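Local coordinates for putative sensory box/GGDEF family protein (Vibrio parahaemolyticus, PDB 3LID) that probably makes cyclic di-GMP from GTP through a GGDEF domain absent here, the present chain being its extracellular PDC-fold sensor domain, at residues 183-191 and 275-283; 26-37 and 253-263. One frame throughout, in Å; residues are numbered along the deposited sequence.

In the fold
Both contacts lie in one extracellular PDC-fold sensor domain, their centres about 24 Å apart. Interaction 2, about 9 Å from the centre of the chain, seats the long helix 9-45 against the turn between strands 246-254 and 260-268. Interaction 1 sits farther out, about 25 Å from that centre, where the chain beyond strand 260-268 folds back onto the turn between strands 183-184 and 189-195. Strands 189-195 and 260-268 are neighbours in one antiparallel sheet, and there the two contacts meet: Ile-191 CG2 lies 3.7 Å from Leu-263 CB.

Interaction 1: residues 183-191 and 275-283; sequences YSPVRDFHI and RATRDINDL
Arg-275 lays its guanidinium flat on the ring of Phe-189, the two planes 7° apart and the centres 4.1 Å from each other, an off-centre cation-pi stack. The same group reaches end-on to the backbone of the 185-188 turn: NH1 and NH2 both donate to Arg-187 O, each at 2.9 Å, with the oxygen almost exactly in the guanidinium plane. A bend at chi3 (35°) turns the end of the arginine chain into this position, and CD of Arg-278 covers the face opposite Phe-189. Glu-18 of helix 9-45 completes the grip through a salt bridge to NH2. This is the tight part.

One residue back along the turn, Arg-278 NH2 donates to Val-186 O at 2.6 Å, tilted 19° from its guanidinium plane. The turn itself is braced by an ST motif, Arg-187 N to Ser-184 OG, and a G1 beta bulge in which Asp-188 and Phe-189 face Ser-184.

The outer side is looser. Leu-283 CD2 merely rests on Pro-185, 3.6 Å from its O, while a water joins Asp-188 OD2 to Arg-275 NH1, which lie 4.3 Å apart without a direct salt bridge.

Two arginines thus read backbone carbonyls rather than carboxylates across this contact, and the nearby charge of Asp-188, itself bonded by Tyr-183 OH, probably helps to balance them.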
loop_
_atom_site.group_PDB
_atom_site.type_symbol
_atom_site.label_atom_id
_atom_site.label_comp_id
_atom_site.label_asym_id
_atom_site.label_seq_id
_atom_site.Cartn_x
_atom_site.Cartn_y
_atom_site.Cartn_z
ATOM N N TYR A 183 -1.066 9.202 10.063
ATOM C CA TYR A 183 -0.900 10.203 11.167
ATOM C C TYR A 183 -2.252 10.637 11.632
ATOM O O TYR A 183 -3.144 10.920 10.813
ATOM C CB TYR A 183 -0.111 11.394 10.641
ATOM C CG TYR A 183 0.005 12.425 11.725
ATOM C CD1 TYR A 183 0.736 12.136 12.879
ATOM C CD2 TYR A 183 -0.646 13.636 11.607
ATOM C CE1 TYR A 183 0.810 13.104 13.955
ATOM C CE2 TYR A 183 -0.564 14.615 12.654
ATOM C CZ TYR A 183 0.160 14.303 13.803
ATOM O OH TYR A 183 0.208 15.218 14.859
ATOM N N SER A 184 -2.430 10.697 12.957
ATOM C CA SER A 184 -3.691 11.138 13.541
ATOM C C SER A 184 -3.453 12.471 14.235
ATOM O O SER A 184 -2.718 12.533 15.202
ATOM C CB SER A 184 -4.150 10.169 14.620
ATOM O OG SER A 184 -5.237 10.735 15.353
ATOM N N PRO A 185 -4.083 13.526 13.740
ATOM C CA PRO A 185 -3.784 14.805 14.340
ATOM C C PRO A 185 -4.431 14.866 15.733
ATOM O O PRO A 185 -3.864 15.473 16.639
ATOM C CB PRO A 185 -4.406 15.821 13.363
ATOM C CG PRO A 185 -5.603 15.052 12.672
ATOM C CD PRO A 185 -5.074 13.576 12.629
ATOM N N VAL A 186 -5.563 14.209 15.927
ATOM C CA VAL A 186 -6.228 14.341 17.198
ATOM C C VAL A 186 -5.444 13.651 18.311
ATOM O O VAL A 186 -5.200 14.269 19.365
ATOM C CB VAL A 186 -7.681 13.922 17.170
ATOM C CG1 VAL A 186 -8.290 14.270 18.495
ATOM C CG2 VAL A 186 -8.439 14.715 16.053
ATOM N N ARG A 187 -4.995 12.408 18.087
ATOM C CA ARG A 187 -4.176 11.732 19.109
ATOM C C ARG A 187 -2.671 11.970 18.979
ATOM O O ARG A 187 -1.941 11.558 19.851
ATOM C CB ARG A 187 -4.460 10.230 19.179
ATOM C CG ARG A 187 -5.888 9.881 19.491
ATOM C CD ARG A 187 -5.996 8.349 19.704
ATOM N NE ARG A 187 -7.340 7.777 19.904
ATOM C CZ ARG A 187 -7.908 7.711 21.101
ATOM N NH1 ARG A 187 -7.287 8.240 22.169
ATOM N NH2 ARG A 187 -9.084 7.172 21.263
ATOM N N ASP A 188 -2.242 12.622 17.895
ATOM C CA ASP A 188 -0.832 12.908 17.609
ATOM C C ASP A 188 -0.025 11.633 17.684
ATOM O O ASP A 188 0.972 11.553 18.400
ATOM C CB ASP A 188 -0.266 14.001 18.553
ATOM C CG ASP A 188 1.170 14.381 18.229
ATOM O OD1 ASP A 188 1.480 14.494 17.027
ATOM O OD2 ASP A 188 2.002 14.581 19.160
ATOM N N PHE A 189 -0.427 10.620 16.918
ATOM C CA PHE A 189 0.387 9.456 16.814
ATOM C C PHE A 189 0.789 9.207 15.316
ATOM O O PHE A 189 -0.037 9.431 14.434
ATOM C CB PHE A 189 -0.433 8.236 17.193
ATOM C CG PHE A 189 -0.613 8.027 18.662
ATOM C CD1 PHE A 189 0.475 8.041 19.533
ATOM C CD2 PHE A 189 -1.885 7.751 19.154
ATOM C CE1 PHE A 189 0.263 7.754 20.922
ATOM C CE2 PHE A 189 -2.094 7.492 20.556
ATOM C CZ PHE A 189 -1.029 7.467 21.392
ATOM N N HIS A 190 1.999 8.708 15.126
ATOM C CA HIS A 190 2.457 8.202 13.799
ATOM C C HIS A 190 2.399 6.696 13.756
ATOM O O HIS A 190 2.987 6.031 14.592
ATOM C CB HIS A 190 3.845 8.668 13.517
ATOM C CG HIS A 190 3.953 10.157 13.306
ATOM N ND1 HIS A 190 3.804 10.749 12.062
ATOM C CD2 HIS A 190 4.193 11.173 14.181
ATOM C CE1 HIS A 190 3.971 12.066 12.177
ATOM N NE2 HIS A 190 4.191 12.347 13.455
ATOM N N ILE A 191 1.707 6.131 12.759
ATOM C CA ILE A 191 1.691 4.686 12.716
ATOM C C ILE A 191 2.725 4.262 11.696
ATOM O O ILE A 191 2.750 4.825 10.604
ATOM C CB ILE A 191 0.288 4.165 12.374
ATOM C CG1 ILE A 191 -0.675 4.537 13.494
ATOM C CG2 ILE A 191 0.315 2.602 11.967
ATOM C CD1 ILE A 191 -2.029 4.052 13.309
ATOM N N ARG A 275 3.766 14.121 25.869
ATOM C CA ARG A 275 2.284 14.033 25.861
ATOM C C ARG A 275 1.676 14.144 27.262
ATOM O O ARG A 275 0.440 14.117 27.424
ATOM C CB ARG A 275 1.730 12.770 25.191
ATOM C CG ARG A 275 2.620 12.205 24.138
ATOM C CD ARG A 275 2.046 10.810 23.691
ATOM N NE ARG A 275 0.597 10.679 23.677
ATOM C CZ ARG A 275 -0.138 10.903 22.586
ATOM N NH1 ARG A 275 0.465 11.324 21.469
ATOM N NH2 ARG A 275 -1.453 10.721 22.620
ATOM N N ALA A 276 2.521 14.243 28.286
ATOM C CA ALA A 276 1.993 14.597 29.596
ATOM C C ALA A 276 1.381 16.004 29.452
ATOM O O ALA A 276 0.309 16.306 29.978
ATOM C CB ALA A 276 3.107 14.577 30.675
ATOM N N THR A 277 2.048 16.854 28.687
ATOM C CA THR A 277 1.578 18.215 28.567
ATOM C C THR A 277 0.251 18.339 27.761
ATOM O O THR A 277 -0.516 19.261 27.991
ATOM C CB THR A 277 2.704 19.152 28.075
ATOM O OG1 THR A 277 3.358 18.571 26.948
ATOM C CG2 THR A 277 3.751 19.347 29.183
ATOM N N ARG A 278 -0.048 17.357 26.905
ATOM C CA ARG A 278 -1.119 17.491 25.895
ATOM C C ARG A 278 -2.385 18.227 26.308
ATOM O O ARG A 278 -3.037 17.845 27.270
ATOM C CB ARG A 278 -1.505 16.114 25.347
ATOM C CG ARG A 278 -0.531 15.594 24.329
ATOM C CD ARG A 278 -0.914 14.216 23.799
ATOM N NE ARG A 278 -2.272 14.133 23.255
ATOM C CZ ARG A 278 -2.653 14.625 22.078
ATOM N NH1 ARG A 278 -1.803 15.298 21.329
ATOM N NH2 ARG A 278 -3.911 14.466 21.669
ATOM N N ASP A 279 -2.753 19.260 25.545
ATOM C CA ASP A 279 -3.977 20.029 25.819
ATOM C C ASP A 279 -4.595 20.337 24.459
ATOM O O ASP A 279 -3.895 20.489 23.421
ATOM C CB ASP A 279 -3.628 21.304 26.635
ATOM C CG ASP A 279 -4.879 22.131 27.117
ATOM O OD1 ASP A 279 -5.132 22.239 28.377
ATOM O OD2 ASP A 279 -5.546 22.737 26.239
ATOM N N ILE A 280 -5.922 20.389 24.436
ATOM C CA ILE A 280 -6.640 20.678 23.198
ATOM C C ILE A 280 -5.976 21.841 22.477
ATOM O O ILE A 280 -5.949 21.888 21.248
ATOM C CB ILE A 280 -8.109 21.017 23.485
ATOM C CG1 ILE A 280 -8.892 21.144 22.177
ATOM C CG2 ILE A 280 -8.203 22.300 24.332
ATOM C CD1 ILE A 280 -9.039 19.838 21.410
ATOM N N ASN A 281 -5.403 22.773 23.233
ATOM C CA ASN A 281 -4.825 23.978 22.611
ATOM C C ASN A 281 -3.628 23.667 21.718
ATOM O O ASN A 281 -3.237 24.462 20.861
ATOM C CB ASN A 281 -4.418 25.010 23.670
ATOM C CG ASN A 281 -4.428 26.444 23.116
ATOM O OD1 ASN A 281 -4.030 27.377 23.804
ATOM N ND2 ASN A 281 -4.899 26.615 21.876
ATOM N N ASP A 282 -3.042 22.499 21.933
ATOM C CA ASP A 282 -1.946 22.016 21.105
ATOM C C ASP A 282 -2.432 21.604 19.704
ATOM O O ASP A 282 -1.787 21.892 18.695
ATOM C CB ASP A 282 -1.307 20.811 21.796
ATOM C CG ASP A 282 -0.615 21.180 23.090
ATOM O OD1 ASP A 282 -0.186 22.334 23.212
ATOM O OD2 ASP A 282 -0.496 20.322 23.994
ATOM N N LEU A 283 -3.574 20.919 19.662
ATOM C CA LEU A 283 -4.198 20.509 18.417
ATOM C C LEU A 283 -4.505 21.724 17.539
ATOM O O LEU A 283 -4.372 21.656 16.327
ATOM C CB LEU A 283 -5.489 19.708 18.715
ATOM C CG LEU A 283 -6.423 19.048 17.648
ATOM C CD1 LEU A 283 -7.690 19.891 17.254
ATOM C CD2 LEU A 283 -5.684 18.548 16.375
HETATM O O HOH W 1 3.498 12.190 20.822
#

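Interaction 2: residues 26-37 and 253-263; sequences TGREYNNIQDQI and IKFVSNEPLHL
Gln-34 OE1 takes the backbone N-H of Val-256 at 2.8 Å in a nearly straight bond (165°), although the donor stands well above the amide's carbonyl plane. With CG anti to the backbone N (chi1 169°) and the chain extended beyond it, the glutamine reaches from the helix to the turn after strand 246-254. Its NE2 has a second partner on the helix, Glu-38, and also donates to a water.

Beside this bond, Phe-255 pushes its ring toward the helix. Tyr-30 meets it in a T-shaped pair, the tyrosine edge directed at the phenylalanine face, with planes at 87° and centroids 5.3 Å apart. On the opposite face lies CG2 of the next residue, Val-256, while Ile-33 CG2 comes to the ring edge, 3.8 Å from Phe-255 CZ. Ile-37 CD1 closes in on the same CZ at 4.0 Å.

In the PDC fold of these sensor domains a long N-terminal helix runs along the sheets, and this contact is where helix 9-45 meets the hairpin of strands 246-254 and 260-268. Leu-177 of helix 174-181 and Leu-152 of strand 150-160 also touch Phe-255, so the ring lies where several elements converge.

Toward residue 26 the direct contacts across the pair are mainly aliphatic. Ile-253 CD1 presses on Tyr-30 CB at 3.4 Å, and its CG2 branch reaches Gly-27 CA at 4.0 Å, where the missing side chain lets the strand come close. Leu-263 CD2 fills in against Gly-27 N at 4.1 Å. On the flank, a water bridges Asn-31 OD1 and Lys-254 N, and the hydroxyl of Tyr-30 is bonded to Asn-182.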
loop_
_atom_site.group_PDB
_atom_site.type_symbol
_atom_site.label_atom_id
_atom_site.label_comp_id
_atom_site.label_asym_id
_atom_site.label_seq_id
_atom_site.Cartn_x
_atom_site.Cartn_y
_atom_site.Cartn_z
ATOM N N THR A 26 -7.190 2.973 12.839
ATOM C CA THR A 26 -6.496 3.036 11.572
ATOM C C THR A 26 -6.657 1.682 10.911
ATOM O O THR A 26 -6.744 1.591 9.665
ATOM C CB THR A 26 -5.022 3.361 11.837
ATOM O OG1 THR A 26 -4.968 4.689 12.343
ATOM C CG2 THR A 26 -4.211 3.284 10.501
ATOM N N GLY A 27 -6.730 0.597 11.681
ATOM C CA GLY A 27 -6.944 -0.711 11.021
ATOM C C GLY A 27 -8.265 -0.736 10.302
ATOM O O GLY A 27 -8.372 -1.303 9.196
ATOM N N ARG A 28 -9.306 -0.148 10.921
ATOM C CA ARG A 28 -10.601 -0.079 10.249
ATOM C C ARG A 28 -10.531 0.754 8.949
ATOM O O ARG A 28 -11.200 0.432 7.957
ATOM C CB ARG A 28 -11.638 0.559 11.214
ATOM C CG ARG A 28 -12.054 -0.516 12.295
ATOM C CD ARG A 28 -13.237 0.007 13.154
ATOM N NE ARG A 28 -12.911 1.187 13.913
ATOM C CZ ARG A 28 -12.608 1.191 15.201
ATOM N NH1 ARG A 28 -12.516 0.074 15.907
ATOM N NH2 ARG A 28 -12.397 2.356 15.760
ATOM N N GLU A 29 -9.734 1.806 8.966
ATOM C CA GLU A 29 -9.566 2.620 7.735
ATOM C C GLU A 29 -8.894 1.791 6.603
ATOM O O GLU A 29 -9.382 1.814 5.441
ATOM C CB GLU A 29 -8.760 3.876 7.959
ATOM C CG GLU A 29 -9.513 4.837 8.955
ATOM C CD GLU A 29 -9.124 6.274 8.764
ATOM O OE1 GLU A 29 -7.944 6.586 8.916
ATOM O OE2 GLU A 29 -10.039 7.076 8.510
ATOM N N TYR A 30 -7.858 1.021 6.938
ATOM C CA TYR A 30 -7.274 0.128 5.920
ATOM C C TYR A 30 -8.280 -0.907 5.464
ATOM O O TYR A 30 -8.293 -1.241 4.257
ATOM C CB TYR A 30 -5.984 -0.579 6.400
ATOM C CG TYR A 30 -4.778 0.323 6.271
ATOM C CD1 TYR A 30 -4.385 1.140 7.340
ATOM C CD2 TYR A 30 -3.996 0.373 5.088
ATOM C CE1 TYR A 30 -3.256 2.014 7.230
ATOM C CE2 TYR A 30 -2.889 1.182 5.014
ATOM C CZ TYR A 30 -2.503 1.988 6.065
ATOM O OH TYR A 30 -1.383 2.839 5.940
ATOM N N ASN A 31 -9.069 -1.477 6.380
ATOM C CA ASN A 31 -10.080 -2.422 5.898
ATOM C C ASN A 31 -11.057 -1.784 4.932
ATOM O O ASN A 31 -11.470 -2.425 3.920
ATOM C CB ASN A 31 -10.910 -2.953 7.072
ATOM C CG ASN A 31 -10.107 -3.823 8.063
ATOM O OD1 ASN A 31 -9.088 -4.465 7.757
ATOM N ND2 ASN A 31 -10.565 -3.796 9.294
ATOM N N ASN A 32 -11.432 -0.545 5.203
ATOM C CA ASN A 32 -12.322 0.162 4.276
ATOM C C ASN A 32 -11.650 0.430 2.926
ATOM O O ASN A 32 -12.227 0.289 1.829
ATOM C CB ASN A 32 -12.844 1.473 4.879
ATOM C CG ASN A 32 -14.045 1.193 5.797
ATOM O OD1 ASN A 32 -14.391 0.025 5.971
ATOM N ND2 ASN A 32 -14.600 2.221 6.446
ATOM N N ILE A 33 -10.411 0.835 3.000
ATOM C CA ILE A 33 -9.672 1.041 1.729
ATOM C C ILE A 33 -9.640 -0.296 0.905
ATOM O O ILE A 33 -9.822 -0.311 -0.328
ATOM C CB ILE A 33 -8.217 1.520 2.017
ATOM C CG1 ILE A 33 -8.207 2.974 2.531
ATOM C CG2 ILE A 33 -7.302 1.364 0.748
ATOM C CD1 ILE A 33 -8.633 4.001 1.493
ATOM N N GLN A 34 -9.378 -1.402 1.581
ATOM C CA GLN A 34 -9.389 -2.695 0.885
ATOM C C GLN A 34 -10.755 -2.943 0.203
ATOM O O GLN A 34 -10.810 -3.365 -0.981
ATOM C CB GLN A 34 -9.111 -3.806 1.884
ATOM C CG GLN A 34 -9.384 -5.166 1.240
ATOM C CD GLN A 34 -8.728 -6.315 1.928
ATOM O OE1 GLN A 34 -7.878 -6.188 2.768
ATOM N NE2 GLN A 34 -9.076 -7.493 1.459
ATOM N N ASP A 35 -11.849 -2.666 0.896
ATOM C CA ASP A 35 -13.224 -2.867 0.294
ATOM C C ASP A 35 -13.353 -1.953 -0.961
ATOM O O ASP A 35 -13.898 -2.354 -2.007
ATOM C CB ASP A 35 -14.245 -2.407 1.356
ATOM C CG ASP A 35 -15.670 -2.679 0.932
ATOM O OD1 ASP A 35 -16.112 -3.816 1.044
ATOM O OD2 ASP A 35 -16.270 -1.724 0.448
ATOM N N GLN A 36 -12.856 -0.732 -0.874
ATOM C CA GLN A 36 -12.986 0.267 -1.970
ATOM C C GLN A 36 -12.145 -0.286 -3.192
ATOM O O GLN A 36 -12.542 -0.231 -4.352
ATOM C CB GLN A 36 -12.384 1.591 -1.497
ATOM C CG GLN A 36 -12.460 2.738 -2.402
ATOM C CD GLN A 36 -11.843 4.051 -1.784
ATOM O OE1 GLN A 36 -11.855 4.266 -0.548
ATOM N NE2 GLN A 36 -11.315 4.914 -2.647
ATOM N N ILE A 37 -10.947 -0.798 -2.883
ATOM C CA ILE A 37 -10.088 -1.363 -3.938
ATOM C C ILE A 37 -10.767 -2.636 -4.576
ATOM O O ILE A 37 -10.787 -2.805 -5.837
ATOM C CB ILE A 37 -8.780 -1.811 -3.329
ATOM C CG1 ILE A 37 -7.890 -0.578 -3.035
ATOM C CG2 ILE A 37 -8.020 -2.682 -4.405
ATOM C CD1 ILE A 37 -6.713 -1.032 -2.121
ATOM N N ILE A 253 -3.046 -6.301 10.610
ATOM C CA ILE A 253 -4.225 -6.454 9.720
ATOM C C ILE A 253 -3.797 -7.276 8.583
ATOM O O ILE A 253 -2.575 -7.584 8.454
ATOM C CB ILE A 253 -4.693 -5.133 9.150
ATOM C CG1 ILE A 253 -3.583 -4.489 8.363
ATOM C CG2 ILE A 253 -5.236 -4.255 10.341
ATOM C CD1 ILE A 253 -4.023 -3.034 7.720
ATOM N N LYS A 254 -4.803 -7.706 7.791
ATOM C CA LYS A 254 -4.446 -8.358 6.544
ATOM C C LYS A 254 -4.955 -7.423 5.447
ATOM O O LYS A 254 -6.154 -7.196 5.382
ATOM C CB LYS A 254 -5.041 -9.747 6.434
ATOM C CG LYS A 254 -4.198 -10.693 7.353
ATOM C CD LYS A 254 -4.624 -12.132 7.200
ATOM C CE LYS A 254 -3.980 -13.059 8.238
ATOM N NZ LYS A 254 -2.554 -12.736 8.393
ATOM N N PHE A 255 -4.018 -6.820 4.698
ATOM C CA PHE A 255 -4.435 -5.756 3.746
ATOM C C PHE A 255 -4.202 -6.294 2.315
ATOM O O PHE A 255 -3.048 -6.270 1.821
ATOM C CB PHE A 255 -3.619 -4.479 3.995
ATOM C CG PHE A 255 -3.998 -3.374 3.072
ATOM C CD1 PHE A 255 -5.280 -2.786 3.113
ATOM C CD2 PHE A 255 -3.059 -2.909 2.159
ATOM C CE1 PHE A 255 -5.608 -1.742 2.243
ATOM C CE2 PHE A 255 -3.361 -1.856 1.289
ATOM C CZ PHE A 255 -4.596 -1.249 1.315
ATOM N N VAL A 256 -5.313 -6.745 1.684
ATOM C CA VAL A 256 -5.287 -7.313 0.333
ATOM C C VAL A 256 -4.161 -8.365 0.244
ATOM O O VAL A 256 -3.323 -8.338 -0.659
ATOM C CB VAL A 256 -5.074 -6.181 -0.762
ATOM C CG1 VAL A 256 -5.638 -6.728 -2.110
ATOM C CG2 VAL A 256 -5.732 -4.841 -0.342
ATOM N N SER A 257 -4.105 -9.248 1.239
ATOM C CA SER A 257 -3.022 -10.232 1.301
ATOM C C SER A 257 -3.436 -11.284 2.303
ATOM O O SER A 257 -4.128 -10.985 3.249
ATOM C CB SER A 257 -1.747 -9.572 1.844
ATOM O OG SER A 257 -0.713 -10.526 1.965
ATOM N N ASN A 258 -2.964 -12.488 2.140
ATOM C CA ASN A 258 -3.059 -13.428 3.232
ATOM C C ASN A 258 -1.956 -13.266 4.318
ATOM O O ASN A 258 -2.043 -13.913 5.391
ATOM C CB ASN A 258 -3.126 -14.873 2.677
ATOM C CG ASN A 258 -2.024 -15.185 1.732
ATOM O OD1 ASN A 258 -0.856 -14.797 1.931
ATOM N ND2 ASN A 258 -2.374 -15.882 0.635
ATOM N N GLU A 259 -0.939 -12.427 4.083
ATOM C CA GLU A 259 0.121 -12.237 5.063
ATOM C C GLU A 259 -0.256 -11.041 5.928
ATOM O O GLU A 259 -0.874 -10.063 5.433
ATOM C CB GLU A 259 1.379 -11.875 4.258
ATOM C CG GLU A 259 2.653 -11.636 4.970
ATOM C CD GLU A 259 3.798 -11.518 3.910
ATOM O OE1 GLU A 259 4.312 -10.377 3.684
ATOM O OE2 GLU A 259 4.107 -12.578 3.300
ATOM N N PRO A 260 0.175 -11.026 7.179
ATOM C CA PRO A 260 -0.120 -9.878 8.010
ATOM C C PRO A 260 0.744 -8.659 7.700
ATOM O O PRO A 260 1.891 -8.787 7.248
ATOM C CB PRO A 260 0.184 -10.370 9.450
ATOM C CG PRO A 260 1.199 -11.411 9.237
ATOM C CD PRO A 260 0.873 -12.111 7.936
ATOM N N LEU A 261 0.174 -7.493 7.988
ATOM C CA LEU A 261 0.858 -6.209 7.948
ATOM C C LEU A 261 0.760 -5.686 9.369
ATOM O O LEU A 261 -0.317 -5.690 9.953
ATOM C CB LEU A 261 0.128 -5.210 7.018
ATOM C CG LEU A 261 0.861 -3.862 6.918
ATOM C CD1 LEU A 261 2.266 -3.959 6.318
ATOM C CD2 LEU A 261 -0.040 -3.021 5.939
ATOM N N HIS A 262 1.879 -5.283 9.941
ATOM C CA HIS A 262 1.826 -4.886 11.400
ATOM C C HIS A 262 1.838 -3.404 11.513
ATOM O O HIS A 262 2.626 -2.714 10.870
ATOM C CB HIS A 262 3.067 -5.469 12.107
ATOM C CG HIS A 262 3.194 -6.946 11.922
ATOM N ND1 HIS A 262 2.266 -7.842 12.436
ATOM C CD2 HIS A 262 4.156 -7.705 11.319
ATOM C CE1 HIS A 262 2.640 -9.080 12.152
ATOM N NE2 HIS A 262 3.787 -9.035 11.490
ATOM N N LEU A 263 0.918 -2.861 12.309
ATOM C CA LEU A 263 0.835 -1.430 12.454
ATOM C C LEU A 263 1.469 -1.164 13.846
ATOM O O LEU A 263 1.105 -1.810 14.824
ATOM C CB LEU A 263 -0.629 -0.957 12.514
ATOM C CG LEU A 263 -1.360 -0.847 11.146
ATOM C CD1 LEU A 263 -1.200 -2.095 10.284
ATOM C CD2 LEU A 263 -2.870 -0.621 11.490
HETATM O O HOH W 2 -7.590 -6.965 8.932
HETATM O O HOH W 3 -7.131 -9.508 2.768
#